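Local coordinates for protein putative surface-anchored fimbrial subunit (Corynebacterium diphtheriae, PDB 3HR6) that forms the shaft of a surface pilus as the major pilin SpaA, with tandem Ig-like modules stabilised by isopeptide and disulfide bonds, at residues Q308-K313 with K361-G366; P320-T325 with T356-K361; T325-L330 with V395-A400; I367-L372 with V412-N417. All coordinates share one frame; numbering follows the deposited sequence. Where two conformers were deposited one is given.

All four contacts lie toward the C-terminal end of the chain, in one Ig-like module. Contact 1 pairs two strands of one sheet, and contact 3 pairs two strands of the sheet packed against it, their centres about 12 Å apart. Contact 2, about 13 Å from contact 1 and about 12 Å from contact 3 between centres, joins the loops at one end; Lys361 belongs to contacts 1 and 2, Thr325 to contacts 2 and 3. Contact 4 continues strand 361-375 to the other end, about 28 Å from contact 2 between centres. There the Ile367 side chain lies about 11 Å from the bound calcium. Lys313, covalently linked to Asn432, sits where contacts 1, 2 and 3 meet.

Contact 1. Residues Q308-K313 with K361-G366; sequences QITIEK and KAVLSG
Ile311 and Ala362 face each other across two antiparallel strands, and their CB atoms lie 4.0 Å apart. CG1 of Ile311 stands anti to the carbonyl carbon, beside the backbone N, and the chain ends with CD1 at 4.1 Å from Leu364 CD1. On this same face Ile309 and Leu364 form the next hydrogen-bonded pair, CB to CB. Leu330 and Leu394 of the opposing sheet cover Leu364, and Phe328 and Leu394 cover Ile311, so the apolar branches are core.

The other face is mixed, with Thr310 and Val363 side by side and Glu312 beside Lys361. The lysine chain bends at CD (chi2 -83°), which puts Lys361 CD 3.8 Å from Glu312 CG. Contact is mainly through methylenes, Lys361 CE being 3.4 Å from Glu312 OE2. Lys361 NZ stays 4.3 Å from Glu312 OE2, too far for a salt bridge; the salt bridge of Glu312 runs from OE1 to Lys429. Farther along, the extended Gln308 chain brings CD to 3.7 Å from Val363 CG1. Ser365 OG donates to Gln308 OE1 at 2.8 Å, tilted 26° from the amide carbonyl plane; the same oxygen takes Gln263 NE2, and Gln308 NE2 gives to Glu425, so both ends of the amide are held.

Four backbone bonds tie the strands, among them Ile311 N to Ala362 O at 2.7 Å, nearly straight at 178°. The chemistry is thus divided by face: apolar groups pack on the core side, while on the other Ser365-Gln308 is the directional polar link and the Glu312-Lys361 pair probably adds only a modest attraction, the carboxylate being paired chiefly with Lys429.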
loop_
_atom_site.group_PDB
_atom_site.type_symbol
_atom_site.label_atom_id
_atom_site.label_comp_id
_atom_site.label_asym_id
_atom_site.label_seq_id
_atom_site.Cartn_x
_atom_site.Cartn_y
_atom_site.Cartn_z
ATOM N N GLN A 308 -17.519 17.056 -7.902
ATOM C CA GLN A 308 -18.843 17.377 -7.365
ATOM C C GLN A 308 -19.403 18.578 -8.133
ATOM O O GLN A 308 -18.722 19.562 -8.317
ATOM C CB GLN A 308 -18.662 17.787 -5.908
ATOM C CG GLN A 308 -19.888 18.279 -5.225
ATOM C CD GLN A 308 -19.651 18.458 -3.749
ATOM O OE1 GLN A 308 -19.921 17.535 -2.970
ATOM N NE2 GLN A 308 -19.146 19.636 -3.352
ATOM N N ILE A 309 -20.659 18.470 -8.545
ATOM C CA ILE A 309 -21.362 19.505 -9.303
ATOM C C ILE A 309 -22.393 20.093 -8.364
ATOM O O ILE A 309 -23.140 19.375 -7.745
ATOM C CB ILE A 309 -22.052 18.914 -10.538
ATOM C CG1 ILE A 309 -21.002 18.435 -11.537
ATOM C CG2 ILE A 309 -22.931 19.966 -11.206
ATOM C CD1 ILE A 309 -21.585 17.531 -12.596
ATOM N N THR A 310 -22.413 21.406 -8.247
ATOM C CA THR A 310 -23.477 22.090 -7.468
ATOM C C THR A 310 -24.344 22.922 -8.391
ATOM O O THR A 310 -23.857 23.827 -9.072
ATOM C CB THR A 310 -22.940 22.938 -6.298
ATOM O OG1 THR A 310 -22.201 22.092 -5.403
ATOM C CG2 THR A 310 -24.079 23.564 -5.520
ATOM N N ILE A 311 -25.648 22.637 -8.404
ATOM C CA ILE A 311 -26.604 23.363 -9.218
ATOM C C ILE A 311 -27.150 24.449 -8.311
ATOM O O ILE A 311 -27.473 24.156 -7.156
ATOM C CB ILE A 311 -27.766 22.423 -9.727
ATOM C CG1 ILE A 311 -27.240 21.308 -10.632
ATOM C CG2 ILE A 311 -28.836 23.230 -10.502
ATOM C CD1 ILE A 311 -28.320 20.284 -11.027
ATOM N N GLU A 312 -27.169 25.699 -8.794
ATOM C CA GLU A 312 -27.805 26.832 -8.094
ATOM C C GLU A 312 -28.933 27.300 -8.981
ATOM O O GLU A 312 -28.706 28.018 -9.974
ATOM C CB GLU A 312 -26.797 27.949 -7.862
ATOM C CG GLU A 312 -25.697 27.506 -6.972
ATOM C CD GLU A 312 -24.811 28.597 -6.454
ATOM O OE1 GLU A 312 -24.975 29.780 -6.815
ATOM O OE2 GLU A 312 -23.919 28.221 -5.662
ATOM N N LYS A 313 -30.151 26.900 -8.616
ATOM C CA LYS A 313 -31.335 27.116 -9.459
ATOM C C LYS A 313 -32.090 28.345 -9.013
ATOM O O LYS A 313 -32.234 28.613 -7.817
ATOM C CB LYS A 313 -32.270 25.903 -9.371
ATOM C CG LYS A 313 -33.433 25.923 -10.362
ATOM C CD LYS A 313 -32.979 25.532 -11.740
ATOM C CE LYS A 313 -34.142 25.417 -12.704
ATOM N NZ LYS A 313 -34.951 26.629 -12.958
ATOM N N LYS A 361 -30.473 24.755 -4.390
ATOM C CA LYS A 361 -29.304 23.900 -4.534
ATOM C C LYS A 361 -29.653 22.454 -4.830
ATOM O O LYS A 361 -30.604 21.891 -4.276
ATOM C CB LYS A 361 -28.408 23.955 -3.293
ATOM C CG LYS A 361 -27.929 25.344 -2.918
ATOM C CD LYS A 361 -26.695 25.762 -3.712
ATOM C CE LYS A 361 -26.277 27.195 -3.415
ATOM N NZ LYS A 361 -25.943 27.478 -1.995
ATOM N N ALA A 362 -28.835 21.857 -5.688
ATOM C CA ALA A 362 -28.768 20.421 -5.847
ATOM C C ALA A 362 -27.292 20.055 -5.982
ATOM O O ALA A 362 -26.603 20.633 -6.803
ATOM C CB ALA A 362 -29.527 19.972 -7.079
ATOM N N VAL A 363 -26.851 19.128 -5.150
ATOM C CA VAL A 363 -25.457 18.705 -5.111
ATOM C C VAL A 363 -25.321 17.288 -5.680
ATOM O O VAL A 363 -25.985 16.366 -5.213
ATOM C CB VAL A 363 -24.863 18.823 -3.690
ATOM C CG1 VAL A 363 -23.345 18.548 -3.762
ATOM C CG2 VAL A 363 -25.084 20.242 -3.106
ATOM N N LEU A 364 -24.487 17.130 -6.709
ATOM C CA LEU A 364 -24.194 15.845 -7.355
ATOM C C LEU A 364 -22.756 15.509 -6.925
ATOM O O LEU A 364 -21.796 16.028 -7.493
ATOM C CB LEU A 364 -24.330 15.976 -8.855
ATOM C CG LEU A 364 -25.759 16.052 -9.385
ATOM C CD1 LEU A 364 -26.454 17.304 -8.945
ATOM C CD2 LEU A 364 -25.675 16.010 -10.886
ATOM N N SER A 365 -22.634 14.707 -5.888
ATOM C CA SER A 365 -21.344 14.414 -5.254
ATOM C C SER A 365 -20.854 13.030 -5.614
ATOM O O SER A 365 -21.634 12.154 -5.993
ATOM C CB SER A 365 -21.434 14.474 -3.716
ATOM O OG SER A 365 -22.044 15.660 -3.237
ATOM N N GLY A 366 -19.555 12.822 -5.450
ATOM C CA GLY A 366 -18.982 11.509 -5.614
ATOM C C GLY A 366 -18.824 10.947 -6.997
ATOM O O GLY A 366 -18.839 9.704 -7.225
#

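Contact 2. Residues P320-T325 with T356-K361; sequences PGADRT and TGQDGK
A single water joins the two loops, gripped by Arg324 O, Thr356 OG1 and Gly357 O. It donates to Arg324 O at 2.8 Å and to Gly357 O at 2.7 Å, and it accepts from Thr356 OG1 at 2.6 Å. The threonine hydroxyl stands between the backbone N and the carbonyl carbon (chi1 62°), where it also receives Ala326 N. Beside it, Thr325 OG1 donates to Thr356 O at 2.6 Å, in the carbonyl plane on a lone pair; Thr325 has a second conformer, so this bond may not be permanent.

Two type I turns, Gly321 to Arg324 and Gly357 to Gly360, meet directly as well. Gly321 N reaches a lone pair of Gln358 O in the carbonyl plane at 2.9 Å. The Pro320 ring lies against the backbone of the second turn, CD 3.6 Å from Gly360 N. In return the extended Gln358 side chain passes over the first turn, its CD 3.6 Å from Ala322 CA.

Each loop is braced within itself. Arg324 NE folds back to Pro320 O, just before the first turn, at 2.9 Å, with that oxygen only 9° out of the guanidinium plane. Gly360 N closes the second turn on Gly357 O, and Asp359 OD1 takes Lys361 N from above the carboxylate plane in an Asx turn. Most direct and water-mediated polar bonds across the contact end on backbone carbonyls, which implies a junction fixed by main-chain geometry and one three-coordinated water instead of by paired charges.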
loop_
_atom_site.group_PDB
_atom_site.type_symbol
_atom_site.label_atom_id
_atom_site.label_comp_id
_atom_site.label_asym_id
_atom_site.label_seq_id
_atom_site.Cartn_x
_atom_site.Cartn_y
_atom_site.Cartn_z
ATOM N N PRO A 320 -35.884 29.719 -5.326
ATOM C CA PRO A 320 -37.110 29.005 -5.715
ATOM C C PRO A 320 -38.191 28.984 -4.660
ATOM O O PRO A 320 -39.353 29.178 -4.973
ATOM C CB PRO A 320 -36.630 27.597 -6.016
ATOM C CG PRO A 320 -35.186 27.791 -6.442
ATOM C CD PRO A 320 -34.679 28.913 -5.576
ATOM N N GLY A 321 -37.801 28.777 -3.408
ATOM C CA GLY A 321 -38.754 28.686 -2.332
ATOM C C GLY A 321 -39.582 27.421 -2.352
ATOM O O GLY A 321 -39.260 26.452 -3.058
ATOM N N ALA A 322 -40.697 27.491 -1.635
ATOM C CA ALA A 322 -41.472 26.316 -1.291
ATOM C C ALA A 322 -42.282 25.724 -2.436
ATOM O O ALA A 322 -42.539 24.534 -2.431
ATOM C CB ALA A 322 -42.376 26.632 -0.074
ATOM N N ASP A 323 -42.670 26.504 -3.438
ATOM C CA ASP A 323 -43.520 25.907 -4.483
ATOM C C ASP A 323 -42.875 25.754 -5.862
ATOM O O ASP A 323 -43.592 25.606 -6.862
ATOM C CB ASP A 323 -44.876 26.613 -4.556
ATOM C CG ASP A 323 -44.809 28.018 -5.184
ATOM O OD1 ASP A 323 -43.713 28.602 -5.291
ATOM O OD2 ASP A 323 -45.876 28.560 -5.565
ATOM N N ARG A 324 -41.536 25.749 -5.919
ATOM C CA ARG A 324 -40.833 25.644 -7.199
ATOM C C ARG A 324 -39.634 24.742 -7.078
ATOM O O ARG A 324 -38.745 24.991 -6.262
ATOM C CB ARG A 324 -40.398 27.017 -7.691
ATOM C CG ARG A 324 -41.544 27.970 -7.921
ATOM C CD ARG A 324 -41.114 29.305 -8.477
ATOM N NE ARG A 324 -40.374 30.108 -7.497
ATOM C CZ ARG A 324 -40.232 31.438 -7.524
ATOM N NH1 ARG A 324 -40.770 32.173 -8.480
ATOM N NH2 ARG A 324 -39.517 32.046 -6.596
ATOM N N THR A 325 -39.617 23.675 -7.880
ATOM C CA THR A 325 -38.458 22.817 -7.935
ATOM C C THR A 325 -38.252 22.297 -9.353
ATOM O O THR A 325 -39.182 22.261 -10.169
ATOM C CB THR A 325 -38.532 21.676 -6.892
ATOM O OG1 THR A 325 -37.308 20.948 -6.899
ATOM C CG2 THR A 325 -39.672 20.720 -7.176
ATOM N N THR A 356 -33.843 20.098 -7.082
ATOM C CA THR A 356 -33.439 21.325 -6.412
ATOM C C THR A 356 -34.260 21.573 -5.168
ATOM O O THR A 356 -35.485 21.329 -5.108
ATOM C CB THR A 356 -33.468 22.532 -7.368
ATOM O OG1 THR A 356 -34.790 22.751 -7.844
ATOM C CG2 THR A 356 -32.560 22.313 -8.560
ATOM N N GLY A 357 -33.602 22.110 -4.149
ATOM C CA GLY A 357 -34.250 22.421 -2.904
ATOM C C GLY A 357 -34.823 23.829 -2.872
ATOM O O GLY A 357 -34.746 24.563 -3.849
ATOM N N GLN A 358 -35.449 24.195 -1.770
ATOM C CA GLN A 358 -36.040 25.517 -1.678
ATOM C C GLN A 358 -35.012 26.627 -1.886
ATOM O O GLN A 358 -35.351 27.710 -2.372
ATOM C CB GLN A 358 -36.761 25.676 -0.357
ATOM C CG GLN A 358 -37.994 24.783 -0.287
ATOM C CD GLN A 358 -38.875 25.055 0.898
ATOM O OE1 GLN A 358 -38.860 26.146 1.483
ATOM N NE2 GLN A 358 -39.687 24.069 1.247
ATOM N N ASP A 359 -33.769 26.369 -1.490
ATOM C CA ASP A 359 -32.695 27.349 -1.662
ATOM C C ASP A 359 -32.088 27.309 -3.066
ATOM O O ASP A 359 -31.130 28.035 -3.365
ATOM C CB ASP A 359 -31.588 27.127 -0.627
ATOM C CG ASP A 359 -30.926 25.758 -0.712
ATOM O OD1 ASP A 359 -31.254 24.853 -1.549
ATOM O OD2 ASP A 359 -29.998 25.547 0.095
ATOM N N GLY A 360 -32.646 26.474 -3.925
ATOM C CA GLY A 360 -32.136 26.317 -5.270
ATOM C C GLY A 360 -30.996 25.342 -5.458
ATOM O O GLY A 360 -30.592 25.105 -6.577
ATOM N N LYS A 361 -30.473 24.755 -4.390
ATOM C CA LYS A 361 -29.304 23.900 -4.534
ATOM C C LYS A 361 -29.653 22.454 -4.830
ATOM O O LYS A 361 -30.604 21.891 -4.276
ATOM C CB LYS A 361 -28.408 23.955 -3.293
ATOM C CG LYS A 361 -27.929 25.344 -2.918
ATOM C CD LYS A 361 -26.695 25.762 -3.712
ATOM C CE LYS A 361 -26.277 27.195 -3.415
ATOM N NZ LYS A 361 -25.943 27.478 -1.995
HETATM O O HOH W 1 -35.962 24.504 -6.309
#

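Contact 3. Residues T325-L330 with V395-A400; sequences TATFQL and VETATA
Phe328 overlaps the aliphatic part of Glu396, with Phe328 CE1 3.6 Å from Glu396 CB. Glu396 CG sits over the ring off-centre, 4.3 Å from the centroid of Phe328 and 28° off the ring normal, a CH-pi contact. Glu396 CG is anti to its backbone N (chi1 -171°) and the chain continues extended; Glu396 OE2 comes 3.2 Å from Ala326 CB. Its other oxygen, OE1, accepts Leu406 N.

The register shifts by one residue here. Thr327 N bonds Ala398 O at 3.0 Å from 46° above the carbonyl plane, while Thr327 O receives Thr397 N at 2.8 Å and, weakly, Ala398 N at 3.5 Å, so two residues of one strand face one of the other: a classic beta bulge. Thr397 OG1 packs 3.3 Å from Thr327 CG2. Beyond the bulge the regular pair Gln329 and Val395 follows, Gln329 N meeting Val395 O at 2.9 Å, and Gln329 NE2 turns to Gln352 O.

Ala326 and Glu396 both touch Lys313. The bulge is a local feature of this strand pair; the Lys313-Asn432 isopeptide bond with an acidic residue, Glu396, beside it is the arrangement known from Ig-like (CnaB-type) pilin domains.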
loop_
_atom_site.group_PDB
_atom_site.type_symbol
_atom_site.label_atom_id
_atom_site.label_comp_id
_atom_site.label_asym_id
_atom_site.label_seq_id
_atom_site.Cartn_x
_atom_site.Cartn_y
_atom_site.Cartn_z
ATOM N N THR A 325 -39.617 23.675 -7.880
ATOM C CA THR A 325 -38.458 22.817 -7.935
ATOM C C THR A 325 -38.252 22.297 -9.353
ATOM O O THR A 325 -39.182 22.261 -10.169
ATOM C CB THR A 325 -38.532 21.676 -6.892
ATOM O OG1 THR A 325 -37.308 20.948 -6.899
ATOM C CG2 THR A 325 -39.672 20.720 -7.176
ATOM N N ALA A 326 -37.003 21.967 -9.663
ATOM C CA ALA A 326 -36.655 21.382 -10.933
ATOM C C ALA A 326 -35.877 20.103 -10.659
ATOM O O ALA A 326 -35.295 19.937 -9.573
ATOM C CB ALA A 326 -35.834 22.346 -11.786
ATOM N N THR A 327 -35.867 19.217 -11.650
ATOM C CA THR A 327 -35.210 17.928 -11.584
ATOM C C THR A 327 -34.240 17.820 -12.768
ATOM O O THR A 327 -34.554 18.237 -13.887
ATOM C CB THR A 327 -36.249 16.777 -11.610
ATOM O OG1 THR A 327 -37.184 16.923 -10.517
ATOM C CG2 THR A 327 -35.562 15.374 -11.601
ATOM N N PHE A 328 -33.041 17.302 -12.484
ATOM C CA PHE A 328 -31.984 17.116 -13.467
ATOM C C PHE A 328 -31.455 15.705 -13.399
ATOM O O PHE A 328 -31.497 15.027 -12.334
ATOM C CB PHE A 328 -30.815 18.088 -13.244
ATOM C CG PHE A 328 -31.217 19.525 -13.325
ATOM C CD1 PHE A 328 -31.074 20.244 -14.526
ATOM C CD2 PHE A 328 -31.777 20.161 -12.233
ATOM C CE1 PHE A 328 -31.472 21.553 -14.621
ATOM C CE2 PHE A 328 -32.187 21.473 -12.314
ATOM C CZ PHE A 328 -32.023 22.196 -13.507
ATOM N N GLN A 329 -31.032 15.244 -14.566
ATOM C CA GLN A 329 -30.217 14.059 -14.656
ATOM C C GLN A 329 -28.861 14.423 -15.238
ATOM O O GLN A 329 -28.697 15.361 -16.058
ATOM C CB GLN A 329 -30.935 12.956 -15.424
ATOM C CG GLN A 329 -32.215 12.532 -14.791
ATOM C CD GLN A 329 -32.803 11.325 -15.481
ATOM O OE1 GLN A 329 -33.207 11.412 -16.643
ATOM N NE2 GLN A 329 -32.910 10.222 -14.756
ATOM N N LEU A 330 -27.862 13.682 -14.779
ATOM C CA LEU A 330 -26.487 13.871 -15.244
ATOM C C LEU A 330 -26.179 12.881 -16.375
ATOM O O LEU A 330 -26.522 11.716 -16.304
ATOM C CB LEU A 330 -25.514 13.726 -14.083
ATOM C CG LEU A 330 -24.020 14.000 -14.375
ATOM C CD1 LEU A 330 -23.791 15.465 -14.715
ATOM C CD2 LEU A 330 -23.166 13.551 -13.160
ATOM N N VAL A 395 -29.427 17.413 -17.913
ATOM C CA VAL A 395 -30.703 17.516 -18.628
ATOM C C VAL A 395 -31.776 17.793 -17.596
ATOM O O VAL A 395 -31.954 17.042 -16.621
ATOM C CB VAL A 395 -31.039 16.219 -19.398
ATOM C CG1 VAL A 395 -32.518 16.251 -19.910
ATOM C CG2 VAL A 395 -30.068 15.990 -20.534
ATOM N N GLU A 396 -32.519 18.878 -17.814
ATOM C CA GLU A 396 -33.637 19.206 -16.959
ATOM C C GLU A 396 -34.853 18.390 -17.356
ATOM O O GLU A 396 -35.367 18.555 -18.469
ATOM C CB GLU A 396 -33.983 20.684 -17.045
ATOM C CG GLU A 396 -35.001 21.080 -16.005
ATOM C CD GLU A 396 -35.253 22.553 -15.961
ATOM O OE1 GLU A 396 -35.575 23.159 -17.001
ATOM O OE2 GLU A 396 -35.182 23.085 -14.849
ATOM N N THR A 397 -35.304 17.511 -16.469
ATOM C CA THR A 397 -36.431 16.606 -16.778
ATOM C C THR A 397 -37.770 17.095 -16.231
ATOM O O THR A 397 -38.815 16.636 -16.678
ATOM C CB THR A 397 -36.189 15.191 -16.251
ATOM O OG1 THR A 397 -36.032 15.222 -14.830
ATOM C CG2 THR A 397 -34.995 14.519 -16.928
ATOM N N ALA A 398 -37.744 18.024 -15.279
ATOM C CA ALA A 398 -38.948 18.619 -14.743
ATOM C C ALA A 398 -38.614 20.008 -14.230
ATOM O O ALA A 398 -37.454 20.314 -13.905
ATOM C CB ALA A 398 -39.548 17.740 -13.654
ATOM N N THR A 399 -39.629 20.854 -14.226
ATOM C CA THR A 399 -39.494 22.185 -13.692
ATOM C C THR A 399 -40.771 22.597 -12.961
ATOM O O THR A 399 -41.615 21.760 -12.673
ATOM C CB THR A 399 -39.115 23.125 -14.823
ATOM O OG1 THR A 399 -38.709 24.392 -14.290
ATOM C CG2 THR A 399 -40.290 23.271 -15.815
ATOM N N ALA A 400 -40.878 23.869 -12.609
ATOM C CA ALA A 400 -41.997 24.350 -11.819
ATOM C C ALA A 400 -43.199 24.623 -12.721
ATOM O O ALA A 400 -43.044 24.744 -13.930
ATOM C CB ALA A 400 -41.595 25.592 -11.067
#

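Contact 4. Residues I367-L372 with V412-N417; sequences IHLGTL and VKLEAN
Leu369 makes the broadest contact here, spreading its two methyls over the chain of 412-417. CD1 rests 3.8 Å from Ala416 CB and equally close to the carbonyl carbon of Glu415. CD2 turns to Leu414, 3.9 Å from Leu414 CD2 and 3.6 Å from Leu414 O. The two leucine side chains cross at about a right angle. Leu414 CG is anti to the backbone N (chi1 -164°), and Leu414 CD2 reaches a second partner as well, Ile367 CD1, at 3.6 Å. One leucine methyl is therefore shared by two side chains from strand 361-375. No hydrogen bond crosses between the segments; the join is apolar.

A second layer holds this cluster. Phe392 of the opposing sheet touches Ile367, Leu369 and Leu414, and Val424 packs on both leucines, while Ile309 and Leu348 border Ile367. Between Ile367 and Leu369, His368 serves the Phe161 side. Its NE2 lies 3.1 Å from Thr371 OG1, hydrogen-bonded in the ring plane, and ND1 bonds Phe161 N; the imidazole also stacks on Phe161.

Strand 361-375 thus contributes Ile367 and Leu369 to the core and His368 to the loop of the calcium site (Phe161, beside ligand Gly160), probably at the junction with the preceding module. Strand 361-375 of one sheet and segment 412-417 meet with Phe392 of the other sheet in the apolar interior, consistent with an Ig-like beta sandwich.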
loop_
_atom_site.group_PDB
_atom_site.type_symbol
_atom_site.label_atom_id
_atom_site.label_comp_id
_atom_site.label_asym_id
_atom_site.label_seq_id
_atom_site.Cartn_x
_atom_site.Cartn_y
_atom_site.Cartn_z
ATOM N N ILE A 367 -18.608 11.851 -7.939
ATOM C CA ILE A 367 -18.363 11.541 -9.300
ATOM C C ILE A 367 -16.893 11.136 -9.433
ATOM O O ILE A 367 -16.002 11.979 -9.271
ATOM C CB ILE A 367 -18.650 12.729 -10.246
ATOM C CG1 ILE A 367 -20.108 13.229 -10.104
ATOM C CG2 ILE A 367 -18.389 12.298 -11.644
ATOM C CD1 ILE A 367 -20.357 14.652 -10.635
ATOM N N HIS A 368 -16.649 9.870 -9.756
ATOM C CA HIS A 368 -15.279 9.404 -9.994
ATOM C C HIS A 368 -14.884 9.815 -11.393
ATOM O O HIS A 368 -15.482 9.403 -12.389
ATOM C CB HIS A 368 -15.190 7.888 -9.815
ATOM C CG HIS A 368 -13.899 7.309 -10.302
ATOM N ND1 HIS A 368 -13.812 6.146 -11.062
ATOM C CD2 HIS A 368 -12.624 7.746 -10.151
ATOM C CE1 HIS A 368 -12.548 5.886 -11.319
ATOM N NE2 HIS A 368 -11.806 6.868 -10.820
ATOM N N LEU A 369 -13.861 10.645 -11.504
ATOM C CA LEU A 369 -13.440 11.188 -12.773
ATOM C C LEU A 369 -12.370 10.386 -13.492
ATOM O O LEU A 369 -12.369 10.282 -14.699
ATOM C CB LEU A 369 -12.927 12.600 -12.530
ATOM C CG LEU A 369 -13.954 13.562 -12.002
ATOM C CD1 LEU A 369 -13.243 14.840 -11.625
ATOM C CD2 LEU A 369 -15.000 13.885 -13.061
ATOM N N GLY A 370 -11.466 9.795 -12.711
ATOM C CA GLY A 370 -10.346 9.069 -13.280
ATOM C C GLY A 370 -9.350 8.683 -12.216
ATOM O O GLY A 370 -9.572 8.982 -11.044
ATOM N N THR A 371 -8.253 8.056 -12.645
ATOM C CA THR A 371 -7.293 7.448 -11.726
ATOM C C THR A 371 -5.859 7.652 -12.208
ATOM O O THR A 371 -5.533 7.526 -13.390
ATOM C CB THR A 371 -7.567 5.957 -11.556
ATOM O OG1 THR A 371 -8.892 5.808 -11.072
ATOM C CG2 THR A 371 -6.593 5.359 -10.542
ATOM N N LEU A 372 -5.005 7.984 -11.253
ATOM C CA LEU A 372 -3.554 8.124 -11.433
ATOM C C LEU A 372 -2.943 6.875 -10.793
ATOM O O LEU A 372 -3.204 6.552 -9.621
ATOM C CB LEU A 372 -3.054 9.372 -10.711
ATOM C CG LEU A 372 -1.567 9.645 -10.826
ATOM C CD1 LEU A 372 -1.191 10.053 -12.275
ATOM C CD2 LEU A 372 -1.113 10.744 -9.829
ATOM N N VAL A 412 -21.419 20.873 -18.402
ATOM C CA VAL A 412 -20.752 21.116 -17.147
ATOM C C VAL A 412 -19.340 20.560 -17.274
ATOM O O VAL A 412 -19.166 19.358 -17.468
ATOM C CB VAL A 412 -21.517 20.493 -15.966
ATOM C CG1 VAL A 412 -20.773 20.706 -14.643
ATOM C CG2 VAL A 412 -22.949 21.049 -15.904
ATOM N N LYS A 413 -18.351 21.443 -17.212
ATOM C CA LYS A 413 -16.926 21.092 -17.293
ATOM C C LYS A 413 -16.474 20.545 -15.944
ATOM O O LYS A 413 -16.430 21.293 -14.958
ATOM C CB LYS A 413 -16.084 22.330 -17.652
ATOM C CG LYS A 413 -16.331 22.906 -19.060
ATOM C CD LYS A 413 -15.719 24.300 -19.248
ATOM C CE LYS A 413 -15.294 24.574 -20.706
ATOM N NZ LYS A 413 -14.858 25.989 -20.963
ATOM N N LEU A 414 -16.191 19.254 -15.892
ATOM C CA LEU A 414 -15.765 18.592 -14.680
ATOM C C LEU A 414 -14.805 17.501 -15.060
ATOM O O LEU A 414 -15.218 16.481 -15.578
ATOM C CB LEU A 414 -16.983 18.001 -13.965
ATOM C CG LEU A 414 -16.654 17.646 -12.523
ATOM C CD1 LEU A 414 -16.677 18.931 -11.642
ATOM C CD2 LEU A 414 -17.587 16.562 -12.045
ATOM N N GLU A 415 -13.524 17.713 -14.795
ATOM C CA GLU A 415 -12.511 16.747 -15.186
ATOM C C GLU A 415 -11.318 16.867 -14.254
ATOM O O GLU A 415 -11.118 17.896 -13.576
ATOM C CB GLU A 415 -12.101 16.936 -16.646
ATOM C CG GLU A 415 -11.317 18.165 -16.897
ATOM C CD GLU A 415 -10.915 18.304 -18.356
ATOM O OE1 GLU A 415 -11.769 18.060 -19.254
ATOM O OE2 GLU A 415 -9.740 18.696 -18.581
ATOM N N ALA A 416 -10.496 15.835 -14.238
ATOM C CA ALA A 416 -9.305 15.813 -13.417
ATOM C C ALA A 416 -8.143 15.432 -14.292
ATOM O O ALA A 416 -8.305 15.111 -15.468
ATOM C CB ALA A 416 -9.467 14.810 -12.255
ATOM N N ASN A 417 -6.956 15.492 -13.722
ATOM C CA ASN A 417 -5.759 15.104 -14.436
ATOM C C ASN A 417 -4.723 14.630 -13.425
ATOM O O ASN A 417 -5.004 14.558 -12.223
ATOM C CB ASN A 417 -5.282 16.271 -15.294
ATOM C CG ASN A 417 -4.971 17.488 -14.482
ATOM O OD1 ASN A 417 -4.070 17.454 -13.637
ATOM N ND2 ASN A 417 -5.713 18.575 -14.720
#